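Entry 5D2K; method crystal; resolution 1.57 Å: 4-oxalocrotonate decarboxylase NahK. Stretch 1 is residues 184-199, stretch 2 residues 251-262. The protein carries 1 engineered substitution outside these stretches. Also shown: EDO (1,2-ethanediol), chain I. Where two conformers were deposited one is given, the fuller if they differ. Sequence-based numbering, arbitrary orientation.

Stretch 1 (184-199) EVDLRTLGVVMEKNGE
Stretch 2 (251-262) GDNITVRYQGLG

In 4-oxalocrotonate decarboxylase NahK, strands 191-196 and 253-258 run antiparallel, their axes at 167° and 4.6 Å apart at closest approach; the two stretches bury 895 Å², both sides summed. Val193 pairs with Arg257 and Glu195 with Thr255 as hydrogen-bonded pairs (CA-CA 5.1 Å each); Val192-Tyr258, Met194-Val256 and Lys196-Ile254 are the non-hydrogen-bonded pairs (4.8, 4.4 and 4.5 Å between CA atoms). Val193 N to Arg257 O is 2.9 Å, Arg257 N to Val193 O 2.8 Å, Glu195 N to Thr255 O 2.8 Å and Thr255 N to Glu195 O 3.0 Å.

Amide side chains extend this ladder past both ends. Gln259 N donates to Gly191 O (2.9 Å), while the Gln259 side chain, extended at chi1 t and chi2 t with CA-to-CB toward the other stretch, places OE1 where Gly191 N donates to it (3.0 Å). At the other end Asn197 N reaches Asn253 O (2.9 Å); the Asn197 amide (chi1 m) suits its place by doing both jobs, accepting from Asn253 N through OD1 (3.0 Å) and donating from ND2 to Asp252 OD1 (2.9 Å). Asn197 and Gly198, both with positive phi, form the corners of a type I' turn, Lys196 to Glu199. A type II turn, Tyr258 to Leu261, begins at the last residue of strand 253-258. Positive phi favours glycine at Gly198 and Gly260 (74°).

On the face shared with Val193 and Thr255, opposite charges pair: Glu195 (m, t) and Arg257 (m, t, t) form a salt bridge, Glu195 OE2 to Arg257 NE 2.8 Å, and Arg257 NH2 to Glu195 OE1 is 3.1 Å. All-trans Lys196, on the face of Met194, makes a long salt bridge, Lys196 NZ to Asp252 OD2 4.0 Å; water 4 links the same atoms.

On that face Val192, Met194, Val256 and Tyr258 are buried and pack together; Lys196, paired with Ile254 at its end, is partly exposed. Val192 (t) places CG1 3.4 Å from Val256 CG1 and over the Tyr258 ring (chi1 m), 4.2 Å from its centroid. Leu190 (t, p) brings CD2 to the ring edge and CD1 within 4.1 Å of Leu261 CD1, which Val185 CG1 also touches at 3.9 Å.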

ATOM      1  N   GLU A 184       0.386  20.647 -12.168  1.00 19.13           N
ATOM      2  CA  GLU A 184       0.748  20.205 -13.519  1.00 21.54           C
ATOM      3  C   GLU A 184       0.130  18.867 -13.920  1.00 23.52           C
ATOM      4  O   GLU A 184       0.236  18.446 -15.074  1.00 21.28           O
ATOM      5  CB  GLU A 184       2.264  20.054 -13.652  1.00 22.14           C
ATOM      6  CG  GLU A 184       3.097  21.274 -13.347  1.00 25.63           C
ATOM      7  CD  GLU A 184       4.578  20.941 -13.419  1.00 35.43           C
ATOM      8  OE1 GLU A 184       5.239  20.874 -12.360  1.00 33.57           O
ATOM      9  OE2 GLU A 184       5.075  20.716 -14.541  1.00 37.63           O
ATOM     10  N   VAL A 185      -0.472  18.178 -12.960  1.00 16.03           N
ATOM     11  CA  VAL A 185      -0.958  16.815 -13.170  0.72 17.56           C
ATOM     12  C   VAL A 185      -2.414  16.658 -12.729  1.00 18.89           C
ATOM     13  O   VAL A 185      -2.755  16.937 -11.573  1.00 24.20           O
ATOM     14  CB  VAL A 185      -0.108  15.779 -12.394  0.72 17.66           C
ATOM     15  CG1 VAL A 185      -0.474  14.355 -12.831  0.72 19.44           C
ATOM     16  CG2 VAL A 185       1.390  16.038 -12.587  0.72 17.98           C
ATOM     17  N   ASP A 186      -3.262  16.196 -13.637  1.00 14.88           N
ATOM     18  CA  ASP A 186      -4.645  15.891 -13.296  1.00 12.69           C
ATOM     19  C   ASP A 186      -4.712  14.450 -12.803  1.00 13.83           C
ATOM     20  O   ASP A 186      -4.660  13.513 -13.600  1.00 14.95           O
ATOM     21  CB  ASP A 186      -5.556  16.103 -14.509  1.00 13.23           C
ATOM     22  CG  ASP A 186      -7.039  15.967 -14.175  1.00 15.85           C
ATOM     23  OD1 ASP A 186      -7.407  15.143 -13.312  1.00 15.94           O
ATOM     24  OD2 ASP A 186      -7.851  16.690 -14.795  1.00 19.41           O
ATOM     25  N   LEU A 187      -4.811  14.266 -11.492  1.00 11.94           N
ATOM     26  CA  LEU A 187      -4.790  12.913 -10.938  1.00 11.68           C
ATOM     27  C   LEU A 187      -6.068  12.139 -11.223  1.00 13.19           C
ATOM     28  O   LEU A 187      -6.080  10.911 -11.138  1.00 13.70           O
ATOM     29  CB  LEU A 187      -4.547  12.958  -9.428  1.00 10.77           C
ATOM     30  CG  LEU A 187      -3.184  13.529  -9.039  1.00 11.08           C
ATOM     31  CD1 LEU A 187      -3.022  13.516  -7.520  1.00 15.50           C
ATOM     32  CD2 LEU A 187      -2.046  12.759  -9.720  1.00 16.40           C
ATOM     33  N   ARG A 188      -7.144  12.850 -11.554  1.00 12.56           N
ATOM     34  CA  ARG A 188      -8.408  12.177 -11.853  1.00 11.11           C
ATOM     35  C   ARG A 188      -8.373  11.520 -13.229  1.00 11.42           C
ATOM     36  O   ARG A 188      -8.857  10.391 -13.406  1.00 13.72           O
ATOM     37  CB  ARG A 188      -9.578  13.170 -11.773  1.00 13.58           C
ATOM     38  CG  ARG A 188     -10.940  12.519 -11.978  1.00 15.24           C
ATOM     39  CD  ARG A 188     -12.056  13.564 -11.957  1.00 15.33           C
ATOM     40  NE  ARG A 188     -11.953  14.514 -13.061  1.00 14.86           N
ATOM     41  CZ  ARG A 188     -12.610  14.397 -14.213  1.00 18.43           C
ATOM     42  NH1 ARG A 188     -13.398  13.353 -14.427  1.00 18.49           N
ATOM     43  NH2 ARG A 188     -12.474  15.321 -15.152  1.00 18.47           N
ATOM     44  N   THR A 189      -7.781  12.216 -14.194  1.00 12.62           N
ATOM     45  CA  THR A 189      -7.786  11.736 -15.568  1.00 11.39           C
ATOM     46  C   THR A 189      -6.470  11.079 -15.984  1.00 12.76           C
ATOM     47  O   THR A 189      -6.322  10.660 -17.124  1.00 12.19           O
ATOM     48  CB  THR A 189      -8.111  12.877 -16.559  1.00 12.20           C
ATOM     49  OG1 THR A 189      -7.070  13.866 -16.532  1.00 14.35           O
ATOM     50  CG2 THR A 189      -9.450  13.529 -16.195  1.00 15.46           C
ATOM     51  N   LEU A 190      -5.528  10.983 -15.047  1.00 11.71           N
ATOM     52  CA  LEU A 190      -4.227  10.367 -15.307  1.00 11.47           C
ATOM     53  C   LEU A 190      -4.383   8.940 -15.796  1.00 11.10           C
ATOM     54  O   LEU A 190      -4.891   8.100 -15.067  1.00 10.54           O
ATOM     55  CB  LEU A 190      -3.375  10.384 -14.036  1.00 11.09           C
ATOM     56  CG  LEU A 190      -1.988   9.748 -14.144  1.00 12.54           C
ATOM     57  CD1 LEU A 190      -1.106  10.533 -15.101  1.00 13.55           C
ATOM     58  CD2 LEU A 190      -1.350   9.667 -12.760  1.00 15.12           C
ATOM     59  N   GLY A 191      -3.973   8.673 -17.033  1.00 10.32           N
ATOM     60  CA  GLY A 191      -4.034   7.322 -17.563  1.00 12.04           C
ATOM     61  C   GLY A 191      -2.795   6.519 -17.222  1.00 11.37           C
ATOM     62  O   GLY A 191      -1.680   7.043 -17.238  1.00 13.23           O
ATOM     63  N   VAL A 192      -2.997   5.245 -16.890  1.00  9.64           N
ATOM     64  CA  VAL A 192      -1.908   4.356 -16.516  0.60 10.61           C
ATOM     65  C   VAL A 192      -2.003   3.042 -17.296  1.00 11.01           C
ATOM     66  O   VAL A 192      -3.065   2.431 -17.343  1.00 12.82           O
ATOM     67  CB  VAL A 192      -1.932   4.089 -15.001  0.60 12.99           C
ATOM     68  CG1 VAL A 192      -0.728   3.311 -14.588  0.60 12.76           C
ATOM     69  CG2 VAL A 192      -1.987   5.404 -14.223  0.60 12.24           C
ATOM     70  N   VAL A 193      -0.899   2.621 -17.914  1.00 10.09           N
ATOM     71  CA  VAL A 193      -0.882   1.394 -18.705  1.00 11.98           C
ATOM     72  C   VAL A 193       0.206   0.470 -18.181  1.00 12.16           C
ATOM     73  O   VAL A 193       1.384   0.823 -18.240  1.00 13.66           O
ATOM     74  CB  VAL A 193      -0.627   1.684 -20.199  1.00 11.03           C
ATOM     75  CG1 VAL A 193      -0.580   0.380 -21.006  1.00 13.00           C
ATOM     76  CG2 VAL A 193      -1.692   2.623 -20.757  1.00 13.38           C
ATOM     77  N   MET A 194      -0.194  -0.706 -17.695  1.00 11.87           N
ATOM     78  CA  MET A 194       0.743  -1.699 -17.162  1.00 12.89           C
ATOM     79  C   MET A 194       1.107  -2.711 -18.239  1.00 15.32           C
ATOM     80  O   MET A 194       0.225  -3.371 -18.804  1.00 13.55           O
ATOM     81  CB  MET A 194       0.144  -2.414 -15.952  1.00 15.00           C
ATOM     82  CG  MET A 194       1.022  -3.517 -15.345  1.00 19.62           C
ATOM     83  SD  MET A 194       0.128  -4.517 -14.125  1.00 19.34           S
ATOM     84  CE  MET A 194      -0.136  -3.332 -12.805  1.00 21.53           C
ATOM     85  N   GLU A 195       2.400  -2.821 -18.519  1.00 15.69           N
ATOM     86  CA  GLU A 195       2.915  -3.819 -19.458  1.00 15.84           C
ATOM     87  C   GLU A 195       3.726  -4.868 -18.702  1.00 21.50           C
ATOM     88  O   GLU A 195       4.473  -4.542 -17.788  1.00 16.82           O
ATOM     89  CB  GLU A 195       3.772  -3.155 -20.534  1.00 16.35           C
ATOM     90  CG  GLU A 195       3.016  -2.097 -21.350  1.00 16.17           C
ATOM     91  CD  GLU A 195       3.881  -1.398 -22.380  1.00 20.61           C
ATOM     92  OE1 GLU A 195       5.108  -1.639 -22.411  1.00 23.23           O
ATOM     93  OE2 GLU A 195       3.334  -0.594 -23.172  1.00 21.44           O
ATOM     94  N   LYS A 196       3.566  -6.130 -19.082  1.00 16.39           N
ATOM     95  CA  LYS A 196       4.364  -7.210 -18.503  1.00 13.97           C
ATOM     96  C   LYS A 196       4.934  -8.016 -19.651  1.00 18.07           C
ATOM     97  O   LYS A 196       4.197  -8.411 -20.559  1.00 16.53           O
ATOM     98  CB  LYS A 196       3.529  -8.092 -17.575  1.00 14.52           C
ATOM     99  CG  LYS A 196       4.225  -9.373 -17.080  1.00 15.06           C
ATOM    100  CD  LYS A 196       3.279 -10.167 -16.179  1.00 19.49           C
ATOM    101  CE  LYS A 196       3.808 -11.539 -15.811  1.00 20.76           C
ATOM    102  NZ  LYS A 196       2.737 -12.318 -15.120  1.00 21.69           N
ATOM    103  N   ASN A 197       6.247  -8.224 -19.625  1.00 17.68           N
ATOM    104  CA  ASN A 197       6.917  -9.002 -20.663  1.00 20.21           C
ATOM    105  C   ASN A 197       6.537  -8.511 -22.060  1.00 20.21           C
ATOM    106  O   ASN A 197       6.263  -9.298 -22.971  1.00 18.39           O
ATOM    107  CB  ASN A 197       6.599 -10.490 -20.472  1.00 14.91           C
ATOM    108  CG  ASN A 197       7.191 -11.043 -19.179  1.00 15.10           C
ATOM    109  OD1 ASN A 197       8.173 -10.503 -18.671  1.00 19.58           O
ATOM    110  ND2 ASN A 197       6.596 -12.110 -18.639  1.00 16.87           N
ATOM    111  N   GLY A 198       6.506  -7.190 -22.201  1.00 17.95           N
ATOM    112  CA  GLY A 198       6.355  -6.540 -23.487  1.00 20.68           C
ATOM    113  C   GLY A 198       4.938  -6.323 -23.975  1.00 18.02           C
ATOM    114  O   GLY A 198       4.742  -5.787 -25.062  1.00 25.84           O
ATOM    115  N   GLU A 199       3.943  -6.726 -23.197  1.00 18.14           N
ATOM    116  CA  GLU A 199       2.569  -6.538 -23.656  1.00 21.56           C
ATOM    117  C   GLU A 199       1.670  -5.910 -22.600  1.00 14.66           C
ATOM    118  O   GLU A 199       1.854  -6.120 -21.399  1.00 15.56           O
ATOM    119  CB  GLU A 199       1.971  -7.863 -24.116  1.00 25.43           C
ATOM    120  CG  GLU A 199       1.816  -8.889 -23.024  1.00 21.95           C
ATOM    121  CD  GLU A 199       0.728  -9.916 -23.318  1.00 42.53           C
ATOM    122  OE1 GLU A 199       0.218  -9.951 -24.461  1.00 37.09           O
ATOM    123  OE2 GLU A 199       0.374 -10.688 -22.399  1.00 33.40           O
ATOM    124  N   GLY A 251      12.375 -13.696 -13.938  1.00 15.93           N
ATOM    125  CA  GLY A 251      12.462 -13.564 -15.382  1.00 16.60           C
ATOM    126  C   GLY A 251      11.545 -12.506 -15.976  1.00 16.75           C
ATOM    127  O   GLY A 251      11.751 -12.065 -17.110  1.00 17.79           O
ATOM    128  N   ASP A 252      10.522 -12.101 -15.225  1.00 13.63           N
ATOM    129  CA  ASP A 252       9.587 -11.089 -15.729  1.00 13.22           C
ATOM    130  C   ASP A 252      10.188  -9.682 -15.757  1.00 14.28           C
ATOM    131  O   ASP A 252      11.007  -9.320 -14.910  1.00 15.24           O
ATOM    132  CB  ASP A 252       8.306 -11.045 -14.880  1.00 14.03           C
ATOM    133  CG  ASP A 252       7.433 -12.270 -15.049  1.00 15.31           C
ATOM    134  OD1 ASP A 252       7.571 -12.985 -16.071  1.00 16.82           O
ATOM    135  OD2 ASP A 252       6.596 -12.519 -14.154  1.00 16.29           O
ATOM    136  N   ASN A 253       9.762  -8.885 -16.726  1.00 12.67           N
ATOM    137  CA  ASN A 253      10.034  -7.457 -16.704  1.00 12.83           C
ATOM    138  C   ASN A 253       8.711  -6.725 -16.806  1.00 17.48           C
ATOM    139  O   ASN A 253       7.768  -7.199 -17.435  1.00 19.62           O
ATOM    140  CB  ASN A 253      10.978  -7.036 -17.825  1.00 18.01           C
ATOM    141  CG  ASN A 253      10.382  -7.236 -19.187  1.00 28.56           C
ATOM    142  OD1 ASN A 253       9.714  -6.345 -19.723  1.00 35.73           O
ATOM    143  ND2 ASN A 253      10.620  -8.408 -19.768  1.00 28.91           N
ATOM    144  N   ILE A 254       8.624  -5.584 -16.146  1.00 13.43           N
ATOM    145  CA  ILE A 254       7.412  -4.789 -16.226  1.00 14.15           C
ATOM    146  C   ILE A 254       7.742  -3.344 -16.549  1.00 14.58           C
ATOM    147  O   ILE A 254       8.826  -2.841 -16.227  1.00 15.93           O
ATOM    148  CB  ILE A 254       6.579  -4.891 -14.912  1.00 14.12           C
ATOM    149  CG1 ILE A 254       7.322  -4.289 -13.710  1.00 17.04           C
ATOM    150  CG2 ILE A 254       6.187  -6.344 -14.631  1.00 14.79           C
ATOM    151  CD1 ILE A 254       6.869  -2.892 -13.345  1.00 18.24           C
ATOM    152  N   THR A 255       6.808  -2.687 -17.227  1.00 12.49           N
ATOM    153  CA  THR A 255       6.883  -1.262 -17.466  1.00 15.86           C
ATOM    154  C   THR A 255       5.496  -0.689 -17.285  1.00 18.87           C
ATOM    155  O   THR A 255       4.548  -1.150 -17.923  1.00 20.11           O
ATOM    156  CB  THR A 255       7.385  -0.926 -18.879  1.00 18.54           C
ATOM    157  OG1 THR A 255       8.732  -1.389 -19.039  1.00 22.01           O
ATOM    158  CG2 THR A 255       7.333   0.578 -19.121  1.00 18.11           C
ATOM    159  N   VAL A 256       5.364   0.306 -16.421  1.00 13.46           N
ATOM    160  CA  VAL A 256       4.077   0.976 -16.271  1.00 13.42           C
ATOM    161  C   VAL A 256       4.186   2.407 -16.793  1.00 13.25           C
ATOM    162  O   VAL A 256       5.002   3.197 -16.318  1.00 13.99           O
ATOM    163  CB  VAL A 256       3.598   0.978 -14.817  1.00 10.65           C
ATOM    164  CG1 VAL A 256       2.258   1.676 -14.725  1.00 14.33           C
ATOM    165  CG2 VAL A 256       3.487  -0.453 -14.279  1.00 14.72           C
ATOM    166  N   ARG A 257       3.370   2.735 -17.789  1.00 10.62           N
ATOM    167  CA  ARG A 257       3.433   4.039 -18.431  1.00 12.32           C
ATOM    168  C   ARG A 257       2.387   4.959 -17.834  1.00 13.13           C
ATOM    169  O   ARG A 257       1.214   4.586 -17.702  1.00 15.25           O
ATOM    170  CB  ARG A 257       3.229   3.911 -19.944  1.00 14.11           C
ATOM    171  CG  ARG A 257       4.165   2.897 -20.587  1.00 14.59           C
ATOM    172  CD  ARG A 257       3.982   2.832 -22.092  1.00 16.11           C
ATOM    173  NE  ARG A 257       4.803   1.756 -22.638  1.00 19.64           N
ATOM    174  CZ  ARG A 257       6.111   1.855 -22.844  1.00 24.40           C
ATOM    175  NH1 ARG A 257       6.746   2.987 -22.571  1.00 22.51           N
ATOM    176  NH2 ARG A 257       6.784   0.820 -23.324  1.00 24.57           N
ATOM    177  N   TYR A 258       2.833   6.147 -17.454  1.00 10.63           N
ATOM    178  CA  TYR A 258       1.979   7.156 -16.856  1.00 10.34           C
ATOM    179  C   TYR A 258       1.813   8.295 -17.832  1.00 13.01           C
ATOM    180  O   TYR A 258       2.796   8.887 -18.254  1.00 13.10           O
ATOM    181  CB  TYR A 258       2.589   7.654 -15.536  1.00 10.08           C
ATOM    182  CG  TYR A 258       2.530   6.630 -14.422  1.00  9.69           C
ATOM    183  CD1 TYR A 258       3.390   5.534 -14.409  1.00 10.06           C
ATOM    184  CD2 TYR A 258       1.601   6.750 -13.388  1.00 11.87           C
ATOM    185  CE1 TYR A 258       3.328   4.592 -13.398  1.00  9.91           C
ATOM    186  CE2 TYR A 258       1.534   5.813 -12.368  1.00 11.21           C
ATOM    187  CZ  TYR A 258       2.389   4.734 -12.382  1.00  9.93           C
ATOM    188  OH  TYR A 258       2.320   3.802 -11.366  1.00 11.35           O
ATOM    189  N   GLN A 259       0.567   8.565 -18.215  1.00 11.72           N
ATOM    190  CA  GLN A 259       0.255   9.633 -19.164  1.00 13.09           C
ATOM    191  C   GLN A 259       0.962  10.946 -18.819  1.00 13.21           C
ATOM    192  O   GLN A 259       0.719  11.537 -17.762  1.00 15.52           O
ATOM    193  CB  GLN A 259      -1.255   9.829 -19.211  1.00 13.86           C
ATOM    194  CG  GLN A 259      -1.710  10.864 -20.221  1.00 13.72           C
ATOM    195  CD  GLN A 259      -3.116  11.311 -19.957  1.00 16.60           C
ATOM    196  OE1 GLN A 259      -3.662  11.061 -18.883  1.00 14.98           O
ATOM    197  NE2 GLN A 259      -3.718  11.995 -20.928  1.00 15.01           N
ATOM    198  N   GLY A 260       1.874  11.366 -19.699  1.00 14.71           N
ATOM    199  CA  GLY A 260       2.603  12.613 -19.519  1.00 17.27           C
ATOM    200  C   GLY A 260       3.683  12.620 -18.449  1.00 19.87           C
ATOM    201  O   GLY A 260       4.305  13.658 -18.197  1.00 18.57           O
ATOM    202  N   LEU A 261       3.910  11.475 -17.813  1.00 14.49           N
ATOM    203  CA  LEU A 261       4.862  11.384 -16.705  1.00 13.99           C
ATOM    204  C   LEU A 261       5.865  10.247 -16.876  1.00 14.53           C
ATOM    205  O   LEU A 261       6.433   9.769 -15.899  1.00 16.01           O
ATOM    206  CB  LEU A 261       4.124  11.198 -15.371  1.00 12.43           C
ATOM    207  CG  LEU A 261       3.209  12.332 -14.906  1.00 13.59           C
ATOM    208  CD1 LEU A 261       2.511  11.914 -13.610  1.00 16.00           C
ATOM    209  CD2 LEU A 261       3.986  13.624 -14.720  1.00 15.94           C
ATOM    210  N   GLY A 262       6.091   9.812 -18.109  1.00 12.84           N
ATOM    211  CA  GLY A 262       7.104   8.790 -18.333  1.00 14.53           C
ATOM    212  C   GLY A 262       6.666   7.409 -17.875  1.00 13.82           C
ATOM    213  O   GLY A 262       5.486   7.069 -17.924  1.00 14.47           O
TER
HETATM  214  C1  EDO I 307      -2.823 -12.950 -19.499  1.00 35.00           C
HETATM  215  O1  EDO I 307      -3.991 -12.137 -19.676  1.00 33.27           O
HETATM  216  C2  EDO I 307      -1.643 -12.326 -20.232  1.00 32.54           C
HETATM  217  O2  EDO I 307      -2.027 -12.036 -21.582  1.00 33.24           O
HETATM  218  O   HOH W   1      -4.899  13.262 -17.894  1.00 17.65           O
HETATM  219  O   HOH W   2      -6.652  12.220 -20.166  1.00 31.35           O
HETATM  220  O   HOH W   3       7.196  -3.082 -21.549  1.00 26.80           O
HETATM  221  O   HOH W   4       4.761 -14.357 -14.367  1.00 29.23           O
HETATM  222  O   HOH W   5       7.091  -5.224 -19.986  1.00 20.71           O